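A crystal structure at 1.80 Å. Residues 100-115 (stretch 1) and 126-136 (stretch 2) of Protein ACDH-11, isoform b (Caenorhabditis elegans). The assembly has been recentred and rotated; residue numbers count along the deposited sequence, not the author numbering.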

ATOM      1  N   LYS B 100     -11.924 -20.338   1.915  1.00 32.18           N
ATOM      2  CA  LYS B 100     -12.960 -20.793   2.822  1.00 33.19           C
ATOM      3  C   LYS B 100     -14.332 -20.697   2.187  1.00 32.03           C
ATOM      4  O   LYS B 100     -15.128 -21.666   2.275  1.00 30.94           O
ATOM      5  CB  LYS B 100     -12.917 -20.039   4.151  1.00 35.22           C
ATOM      6  CG  LYS B 100     -13.956 -20.488   5.159  1.00 41.68           C
ATOM      7  CD  LYS B 100     -13.790 -21.936   5.632  1.00 44.11           C
ATOM      8  CE  LYS B 100     -14.887 -22.270   6.654  1.00 45.19           C
ATOM      9  NZ  LYS B 100     -14.835 -23.611   7.240  1.00 50.17           N
ATOM     10  N   LEU B 101     -14.586 -19.631   1.465  1.00 30.33           N
ATOM     11  CA  LEU B 101     -15.848 -19.479   0.722  1.00 31.09           C
ATOM     12  C   LEU B 101     -16.061 -20.596  -0.316  1.00 31.42           C
ATOM     13  O   LEU B 101     -17.138 -21.157  -0.423  1.00 31.91           O
ATOM     14  CB  LEU B 101     -15.947 -18.126   0.088  1.00 30.19           C
ATOM     15  CG  LEU B 101     -16.207 -16.969   1.076  1.00 31.11           C
ATOM     16  CD1 LEU B 101     -15.712 -15.638   0.538  1.00 28.92           C
ATOM     17  CD2 LEU B 101     -17.649 -16.874   1.459  1.00 31.46           C
ATOM     18  N   LYS B 102     -15.004 -20.925  -1.054  1.00 32.14           N
ATOM     19  CA  LYS B 102     -15.089 -22.028  -2.019  1.00 32.71           C
ATOM     20  C   LYS B 102     -15.406 -23.349  -1.349  1.00 33.63           C
ATOM     21  O   LYS B 102     -16.150 -24.172  -1.856  1.00 33.60           O
ATOM     22  CB  LYS B 102     -13.792 -22.142  -2.806  1.00 33.06           C
ATOM     23  CG  LYS B 102     -13.599 -20.963  -3.758  1.00 31.19           C
ATOM     24  CD  LYS B 102     -12.181 -20.939  -4.315  1.00 31.44           C
ATOM     25  CE  LYS B 102     -11.830 -22.006  -5.298  1.00 33.70           C
ATOM     26  NZ  LYS B 102     -10.363 -22.118  -5.605  1.00 32.45           N
ATOM     27  N   GLN B 103     -14.788 -23.585  -0.219  1.00 32.27           N
ATOM     28  CA  GLN B 103     -15.079 -24.758   0.558  1.00 35.32           C
ATOM     29  C   GLN B 103     -16.501 -24.854   1.034  1.00 34.37           C
ATOM     30  O   GLN B 103     -17.102 -25.946   0.994  1.00 35.49           O
ATOM     31  CB  GLN B 103     -14.104 -24.921   1.727  1.00 35.03           C
ATOM     32  CG  GLN B 103     -12.673 -24.972   1.236  1.00 37.16           C
ATOM     33  CD  GLN B 103     -11.624 -24.757   2.356  1.00 46.24           C
ATOM     34  OE1 GLN B 103     -11.949 -24.511   3.522  1.00 47.51           O
ATOM     35  NE2 GLN B 103     -10.365 -24.815   1.975  1.00 48.03           N
ATOM     36  N   ILE B 104     -17.014 -23.760   1.521  1.00 32.91           N
ATOM     37  CA  ILE B 104     -18.399 -23.658   1.936  1.00 34.51           C
ATOM     38  C   ILE B 104     -19.368 -23.952   0.763  1.00 36.00           C
ATOM     39  O   ILE B 104     -20.360 -24.687   0.953  1.00 35.45           O
ATOM     40  CB  ILE B 104     -18.693 -22.306   2.573  1.00 34.85           C
ATOM     41  CG1 ILE B 104     -17.985 -22.199   3.946  1.00 36.61           C
ATOM     42  CG2 ILE B 104     -20.194 -22.111   2.729  1.00 34.83           C
ATOM     43  CD1 ILE B 104     -18.036 -20.789   4.526  1.00 37.09           C
ATOM     44  N   CYS B 105     -19.049 -23.431  -0.418  1.00 34.06           N
ATOM     45  CA  CYS B 105     -19.825 -23.734  -1.627  1.00 36.19           C
ATOM     46  C   CYS B 105     -19.922 -25.226  -1.922  1.00 37.39           C
ATOM     47  O   CYS B 105     -21.006 -25.743  -2.281  1.00 36.93           O
ATOM     48  CB  CYS B 105     -19.243 -23.005  -2.822  1.00 36.78           C
ATOM     49  SG  CYS B 105     -19.657 -21.264  -2.752  1.00 37.41           S
ATOM     50  N   ALA B 106     -18.796 -25.931  -1.780  1.00 37.23           N
ATOM     51  CA  ALA B 106     -18.788 -27.376  -1.902  1.00 38.80           C
ATOM     52  C   ALA B 106     -19.664 -28.034  -0.828  1.00 41.87           C
ATOM     53  O   ALA B 106     -20.573 -28.811  -1.166  1.00 42.89           O
ATOM     54  CB  ALA B 106     -17.388 -27.946  -1.748  1.00 39.28           C
ATOM     55  N   GLU B 107     -19.367 -27.748   0.437  1.00 39.97           N
ATOM     56  CA  GLU B 107     -20.065 -28.346   1.591  1.00 45.96           C
ATOM     57  C   GLU B 107     -21.602 -28.143   1.434  1.00 42.75           C
ATOM     58  O   GLU B 107     -22.399 -29.058   1.711  1.00 41.79           O
ATOM     59  CB  GLU B 107     -19.668 -27.612   2.898  1.00 51.64           C
ATOM     60  CG  GLU B 107     -18.689 -28.276   3.819  1.00 61.91           C
ATOM     61  CD  GLU B 107     -18.130 -27.331   4.905  1.00 68.29           C
ATOM     62  OE1 GLU B 107     -18.604 -26.185   5.118  1.00 64.10           O
ATOM     63  OE2 GLU B 107     -17.168 -27.732   5.577  1.00 82.17           O
ATOM     64  N   GLU B 108     -21.968 -26.938   1.060  1.00 40.12           N
ATOM     65  CA  GLU B 108     -23.374 -26.502   0.898  1.00 43.04           C
ATOM     66  C   GLU B 108     -24.053 -26.940  -0.413  1.00 41.67           C
ATOM     67  O   GLU B 108     -25.256 -26.689  -0.613  1.00 42.31           O
ATOM     68  CB  GLU B 108     -23.508 -24.976   1.054  1.00 40.53           C
ATOM     69  CG  GLU B 108     -23.181 -24.542   2.484  1.00 42.07           C
ATOM     70  CD  GLU B 108     -24.277 -24.767   3.484  1.00 47.53           C
ATOM     71  OE1 GLU B 108     -25.374 -25.260   3.099  1.00 47.51           O
ATOM     72  OE2 GLU B 108     -24.035 -24.516   4.671  1.00 46.66           O
ATOM     73  N   GLY B 109     -23.282 -27.542  -1.305  1.00 42.52           N
ATOM     74  CA  GLY B 109     -23.803 -28.052  -2.579  1.00 41.70           C
ATOM     75  C   GLY B 109     -24.326 -26.981  -3.467  1.00 41.65           C
ATOM     76  O   GLY B 109     -25.210 -27.215  -4.235  1.00 39.46           O
ATOM     77  N   VAL B 110     -23.719 -25.778  -3.441  1.00 38.22           N
ATOM     78  CA  VAL B 110     -24.143 -24.755  -4.323  1.00 39.00           C
ATOM     79  C   VAL B 110     -24.107 -25.165  -5.803  1.00 39.22           C
ATOM     80  O   VAL B 110     -24.923 -24.679  -6.590  1.00 40.25           O
ATOM     81  CB  VAL B 110     -23.278 -23.496  -4.067  1.00 41.12           C
ATOM     82  CG1 VAL B 110     -23.361 -22.580  -5.207  1.00 43.28           C
ATOM     83  CG2 VAL B 110     -23.678 -22.897  -2.738  1.00 42.14           C
ATOM     84  N   ILE B 111     -23.170 -26.037  -6.173  1.00 39.71           N
ATOM     85  CA  ILE B 111     -23.146 -26.713  -7.478  1.00 38.79           C
ATOM     86  C   ILE B 111     -23.912 -28.043  -7.394  1.00 41.46           C
ATOM     87  O   ILE B 111     -24.761 -28.316  -8.250  1.00 41.32           O
ATOM     88  CB  ILE B 111     -21.700 -27.056  -7.942  1.00 39.86           C
ATOM     89  CG1 ILE B 111     -20.832 -25.787  -7.942  1.00 39.67           C
ATOM     90  CG2 ILE B 111     -21.703 -27.669  -9.365  1.00 41.91           C
ATOM     91  CD1 ILE B 111     -21.448 -24.642  -8.674  1.00 37.55           C
ATOM     92  N   SER B 112     -23.617 -28.872  -6.393  1.00 41.18           N
ATOM     93  CA  SER B 112     -24.161 -30.225  -6.340  1.00 42.43           C
ATOM     94  C   SER B 112     -25.648 -30.296  -6.411  1.00 40.25           C
ATOM     95  O   SER B 112     -26.212 -31.238  -6.975  1.00 42.64           O
ATOM     96  CB  SER B 112     -23.742 -30.980  -5.036  1.00 46.80           C
ATOM     97  OG  SER B 112     -22.428 -30.594  -4.749  1.00 57.47           O
ATOM     98  N   ILE B 113     -26.300 -29.421  -5.683  1.00 41.37           N
ATOM     99  CA  ILE B 113     -27.765 -29.423  -5.629  1.00 43.28           C
ATOM    100  C   ILE B 113     -28.326 -29.391  -7.064  1.00 43.60           C
ATOM    101  O   ILE B 113     -29.299 -30.107  -7.355  1.00 46.57           O
ATOM    102  CB  ILE B 113     -28.298 -28.286  -4.702  1.00 43.35           C
ATOM    103  CG1 ILE B 113     -28.057 -28.648  -3.220  1.00 45.41           C
ATOM    104  CG2 ILE B 113     -29.786 -28.002  -4.908  1.00 46.19           C
ATOM    105  CD1 ILE B 113     -28.051 -27.432  -2.302  1.00 45.81           C
ATOM    106  N   GLY B 114     -27.748 -28.600  -7.960  1.00 42.52           N
ATOM    107  CA  GLY B 114     -28.243 -28.501  -9.324  1.00 44.68           C
ATOM    108  C   GLY B 114     -28.234 -29.764 -10.149  1.00 45.16           C
ATOM    109  O   GLY B 114     -28.958 -29.851 -11.143  1.00 46.42           O
ATOM    110  N   TYR B 115     -27.441 -30.748  -9.718  1.00 44.51           N
ATOM    111  CA  TYR B 115     -27.233 -31.999 -10.446  1.00 45.79           C
ATOM    112  C   TYR B 115     -27.530 -33.283  -9.646  1.00 48.64           C
ATOM    113  O   TYR B 115     -27.270 -34.367 -10.148  1.00 50.88           O
ATOM    114  CB  TYR B 115     -25.794 -32.085 -10.998  1.00 45.09           C
ATOM    115  CG  TYR B 115     -25.494 -30.942 -11.925  1.00 43.88           C
ATOM    116  CD1 TYR B 115     -25.825 -31.042 -13.264  1.00 43.77           C
ATOM    117  CD2 TYR B 115     -24.920 -29.746 -11.464  1.00 40.72           C
ATOM    118  CE1 TYR B 115     -25.656 -29.962 -14.124  1.00 42.39           C
ATOM    119  CE2 TYR B 115     -24.689 -28.675 -12.323  1.00 38.63           C
ATOM    120  CZ  TYR B 115     -25.027 -28.801 -13.681  1.00 39.56           C
ATOM    121  OH  TYR B 115     -24.847 -27.762 -14.569  1.00 38.53           O
ATOM    122  N   ILE B 126     -34.631 -25.083  -8.843  1.00 46.26           N
ATOM    123  CA  ILE B 126     -35.296 -24.061  -8.039  1.00 47.32           C
ATOM    124  C   ILE B 126     -34.554 -23.918  -6.701  1.00 44.98           C
ATOM    125  O   ILE B 126     -34.247 -22.816  -6.276  1.00 43.17           O
ATOM    126  CB  ILE B 126     -36.823 -24.349  -7.876  1.00 50.57           C
ATOM    127  CG1 ILE B 126     -37.504 -24.120  -9.235  1.00 52.03           C
ATOM    128  CG2 ILE B 126     -37.430 -23.411  -6.854  1.00 51.55           C
ATOM    129  CD1 ILE B 126     -38.898 -24.702  -9.362  1.00 56.98           C
ATOM    130  N   HIS B 127     -34.251 -25.045  -6.069  1.00 44.76           N
ATOM    131  CA  HIS B 127     -33.547 -25.048  -4.818  1.00 43.95           C
ATOM    132  C   HIS B 127     -32.180 -24.323  -5.031  1.00 42.43           C
ATOM    133  O   HIS B 127     -31.863 -23.396  -4.324  1.00 39.77           O
ATOM    134  CB  HIS B 127     -33.371 -26.496  -4.364  1.00 45.06           C
ATOM    135  CG  HIS B 127     -32.658 -26.674  -3.066  1.00 43.60           C
ATOM    136  ND1 HIS B 127     -32.500 -27.911  -2.491  1.00 45.81           N
ATOM    137  CD2 HIS B 127     -32.118 -25.785  -2.205  1.00 42.93           C
ATOM    138  CE1 HIS B 127     -31.861 -27.788  -1.342  1.00 46.65           C
ATOM    139  NE2 HIS B 127     -31.601 -26.501  -1.159  1.00 45.27           N
ATOM    140  N   GLN B 128     -31.466 -24.725  -6.063  1.00 40.95           N
ATOM    141  CA  GLN B 128     -30.145 -24.225  -6.364  1.00 40.62           C
ATOM    142  C   GLN B 128     -30.145 -22.777  -6.628  1.00 37.87           C
ATOM    143  O   GLN B 128     -29.303 -22.019  -6.061  1.00 38.97           O
ATOM    144  CB  GLN B 128     -29.530 -24.976  -7.541  1.00 40.50           C
ATOM    145  CG  GLN B 128     -28.078 -24.600  -7.796  1.00 40.26           C
ATOM    146  CD  GLN B 128     -27.599 -24.843  -9.200  1.00 41.74           C
ATOM    147  OE1 GLN B 128     -28.383 -25.016 -10.141  1.00 41.08           O
ATOM    148  NE2 GLN B 128     -26.282 -24.803  -9.360  1.00 41.58           N
ATOM    149  N   VAL B 129     -31.058 -22.316  -7.477  1.00 38.95           N
ATOM    150  CA  VAL B 129     -31.166 -20.899  -7.746  1.00 38.54           C
ATOM    151  C   VAL B 129     -31.480 -20.038  -6.502  1.00 37.19           C
ATOM    152  O   VAL B 129     -30.879 -19.002  -6.304  1.00 35.42           O
ATOM    153  CB  VAL B 129     -32.119 -20.613  -8.958  1.00 40.62           C
ATOM    154  CG1 VAL B 129     -32.427 -19.149  -9.078  1.00 40.48           C
ATOM    155  CG2 VAL B 129     -31.438 -21.054 -10.239  1.00 42.64           C
ATOM    156  N   ALA B 130     -32.368 -20.512  -5.635  1.00 40.94           N
ATOM    157  CA  ALA B 130     -32.675 -19.810  -4.364  1.00 40.95           C
ATOM    158  C   ALA B 130     -31.431 -19.734  -3.447  1.00 39.20           C
ATOM    159  O   ALA B 130     -31.140 -18.710  -2.817  1.00 37.96           O
ATOM    160  CB  ALA B 130     -33.818 -20.576  -3.639  1.00 42.45           C
ATOM    161  N   LYS B 131     -30.664 -20.820  -3.428  1.00 37.35           N
ATOM    162  CA  LYS B 131     -29.485 -20.872  -2.583  1.00 37.88           C
ATOM    163  C   LYS B 131     -28.412 -19.909  -3.102  1.00 35.42           C
ATOM    164  O   LYS B 131     -27.803 -19.189  -2.319  1.00 36.63           O
ATOM    165  CB  LYS B 131     -28.951 -22.299  -2.424  1.00 39.14           C
ATOM    166  CG  LYS B 131     -28.149 -22.477  -1.159  1.00 37.83           C
ATOM    167  CD  LYS B 131     -27.814 -23.943  -0.896  1.00 38.92           C
ATOM    168  CE  LYS B 131     -27.371 -24.068   0.552  1.00 38.42           C
ATOM    169  NZ  LYS B 131     -27.206 -25.476   0.996  1.00 42.83           N
ATOM    170  N   LEU B 132     -28.209 -19.888  -4.409  1.00 34.19           N
ATOM    171  CA  LEU B 132     -27.334 -18.948  -5.062  1.00 34.25           C
ATOM    172  C   LEU B 132     -27.754 -17.510  -4.828  1.00 34.57           C
ATOM    173  O   LEU B 132     -26.881 -16.601  -4.671  1.00 32.89           O
ATOM    174  CB  LEU B 132     -27.267 -19.211  -6.573  1.00 35.07           C
ATOM    175  CG  LEU B 132     -26.563 -20.496  -6.971  1.00 36.76           C
ATOM    176  CD1 LEU B 132     -26.969 -20.870  -8.395  1.00 39.98           C
ATOM    177  CD2 LEU B 132     -25.059 -20.284  -6.905  1.00 38.54           C
ATOM    178  N   PHE B 133     -29.058 -17.293  -4.828  1.00 35.06           N
ATOM    179  CA  PHE B 133     -29.597 -15.978  -4.552  1.00 36.89           C
ATOM    180  C   PHE B 133     -29.292 -15.484  -3.108  1.00 36.03           C
ATOM    181  O   PHE B 133     -29.022 -14.293  -2.892  1.00 36.04           O
ATOM    182  CB  PHE B 133     -31.072 -15.942  -4.884  1.00 37.11           C
ATOM    183  CG  PHE B 133     -31.797 -14.655  -4.481  1.00 38.12           C
ATOM    184  CD1 PHE B 133     -31.658 -13.455  -5.199  1.00 36.92           C
ATOM    185  CD2 PHE B 133     -32.606 -14.656  -3.332  1.00 37.83           C
ATOM    186  CE1 PHE B 133     -32.377 -12.322  -4.802  1.00 39.42           C
ATOM    187  CE2 PHE B 133     -33.328 -13.540  -2.958  1.00 41.72           C
ATOM    188  CZ  PHE B 133     -33.233 -12.385  -3.684  1.00 39.00           C
ATOM    189  N   LEU B 134     -29.363 -16.377  -2.125  1.00 34.92           N
ATOM    190  CA  LEU B 134     -28.959 -16.044  -0.769  1.00 36.37           C
ATOM    191  C   LEU B 134     -27.428 -15.817  -0.673  1.00 36.31           C
ATOM    192  O   LEU B 134     -26.967 -14.877   0.002  1.00 34.69           O
ATOM    193  CB  LEU B 134     -29.386 -17.117   0.198  1.00 36.91           C
ATOM    194  CG  LEU B 134     -30.880 -17.416   0.225  1.00 39.60           C
ATOM    195  CD1 LEU B 134     -31.077 -18.539   1.236  1.00 40.27           C
ATOM    196  CD2 LEU B 134     -31.678 -16.183   0.602  1.00 41.72           C
ATOM    197  N   PHE B 135     -26.650 -16.611  -1.414  1.00 35.77           N
ATOM    198  CA  PHE B 135     -25.184 -16.578  -1.334  1.00 33.51           C
ATOM    199  C   PHE B 135     -24.635 -15.312  -1.970  1.00 32.54           C
ATOM    200  O   PHE B 135     -23.753 -14.649  -1.391  1.00 31.10           O
ATOM    201  CB  PHE B 135     -24.592 -17.851  -2.016  1.00 33.27           C
ATOM    202  CG  PHE B 135     -23.096 -17.959  -1.970  1.00 33.93           C
ATOM    203  CD1 PHE B 135     -22.422 -17.926  -0.751  1.00 35.22           C
ATOM    204  CD2 PHE B 135     -22.361 -18.083  -3.127  1.00 34.19           C
ATOM    205  CE1 PHE B 135     -21.061 -18.072  -0.667  1.00 35.56           C
ATOM    206  CE2 PHE B 135     -20.965 -18.193  -3.057  1.00 34.80           C
ATOM    207  CZ  PHE B 135     -20.330 -18.222  -1.836  1.00 34.99           C
ATOM    208  N   SER B 136     -25.165 -14.963  -3.145  1.00 31.33           N
ATOM    209  CA  SER B 136     -24.475 -14.029  -4.060  1.00 30.62           C
ATOM    210  C   SER B 136     -24.015 -12.674  -3.457  1.00 30.06           C
ATOM    211  O   SER B 136     -22.855 -12.303  -3.627  1.00 29.80           O
ATOM    212  CB  SER B 136     -25.322 -13.857  -5.317  1.00 32.41           C
ATOM    213  OG  SER B 136     -24.510 -13.321  -6.346  1.00 32.94           O
TER

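Stretch 1 enters as a helix, turns at Gly109 and continues through a second run of helical backbone. Stretch 2 is helical over nearly its whole length. Their contact buries 590 Å², both sides summed. The closest approach of the two backbones is at Gly114 and Gln128, with the CA atoms 5.5 Å apart.

The charged contact is made by Lys131. Its chi angles are all t, so the chain is extended and carries the amine to Glu108. There NZ forms a salt bridge with Glu108 OE1 at 2.8 Å. The same NZ donates a hydrogen bond to the backbone oxygen, Glu108 O, also at 2.8 Å. The lysine is buried, and these acceptors help to satisfy its charge. Glu108 folds back with chi1 and chi2 both m, which places its carboxylate near its own carbonyl. One amine can therefore reach both.

The second polar link comes from Gln128. Its NE2 donates to Val110 O at 3.1 Å, with an N-H...acceptor angle of 162°. Gly114 N makes a weak hydrogen bond to Ile111 O at 3.0 Å, and no amide of stretch 1 bonds to Val110 O, which takes the Gln128 side chain instead. Gln128 OE1 lies 3.6 Å from Gly114 CA. An ideal CB on Gly114 would fall 2.6 Å from that OE1, a clash, so the absence of a side chain lets the amide sit close to the backbone.

Gly109 shapes stretch 1 rather than touching stretch 2. It has positive phi, which favours glycine, in a Schellman motif. Gly109 N bonds to Ala106 O at 3.0 Å, and Val110 N bonds to Cys105 O at 3.0 Å.

The apolar contacts spread along the interface. Ile113 points toward stretch 2, and its CG2 lies over one face of the His127 ring, 3.9 Å from the centroid, as a CH-pi contact. Its CD1 packs 3.8 Å from Lys131 CD, so the aliphatic part of the lysine serves as an apolar surface while its amine bonds to Glu108. Val110 CG1 meets Leu132 CD2 at 3.3 Å. Leu132 starts sideways, but its end comes nearer to stretch 1. Both are branched aliphatic side chains and both are buried.

Phe135 points toward the first helix. Cys105 SG is 3.2 Å from Phe135 CZ and 3.9 Å from the ring centroid, an oblique sulfur-aromatic contact. Leu101, one turn earlier, adds CD2 at 4.2 Å from Phe135 CE1. The broad ring thus spans two successive turns of the helix.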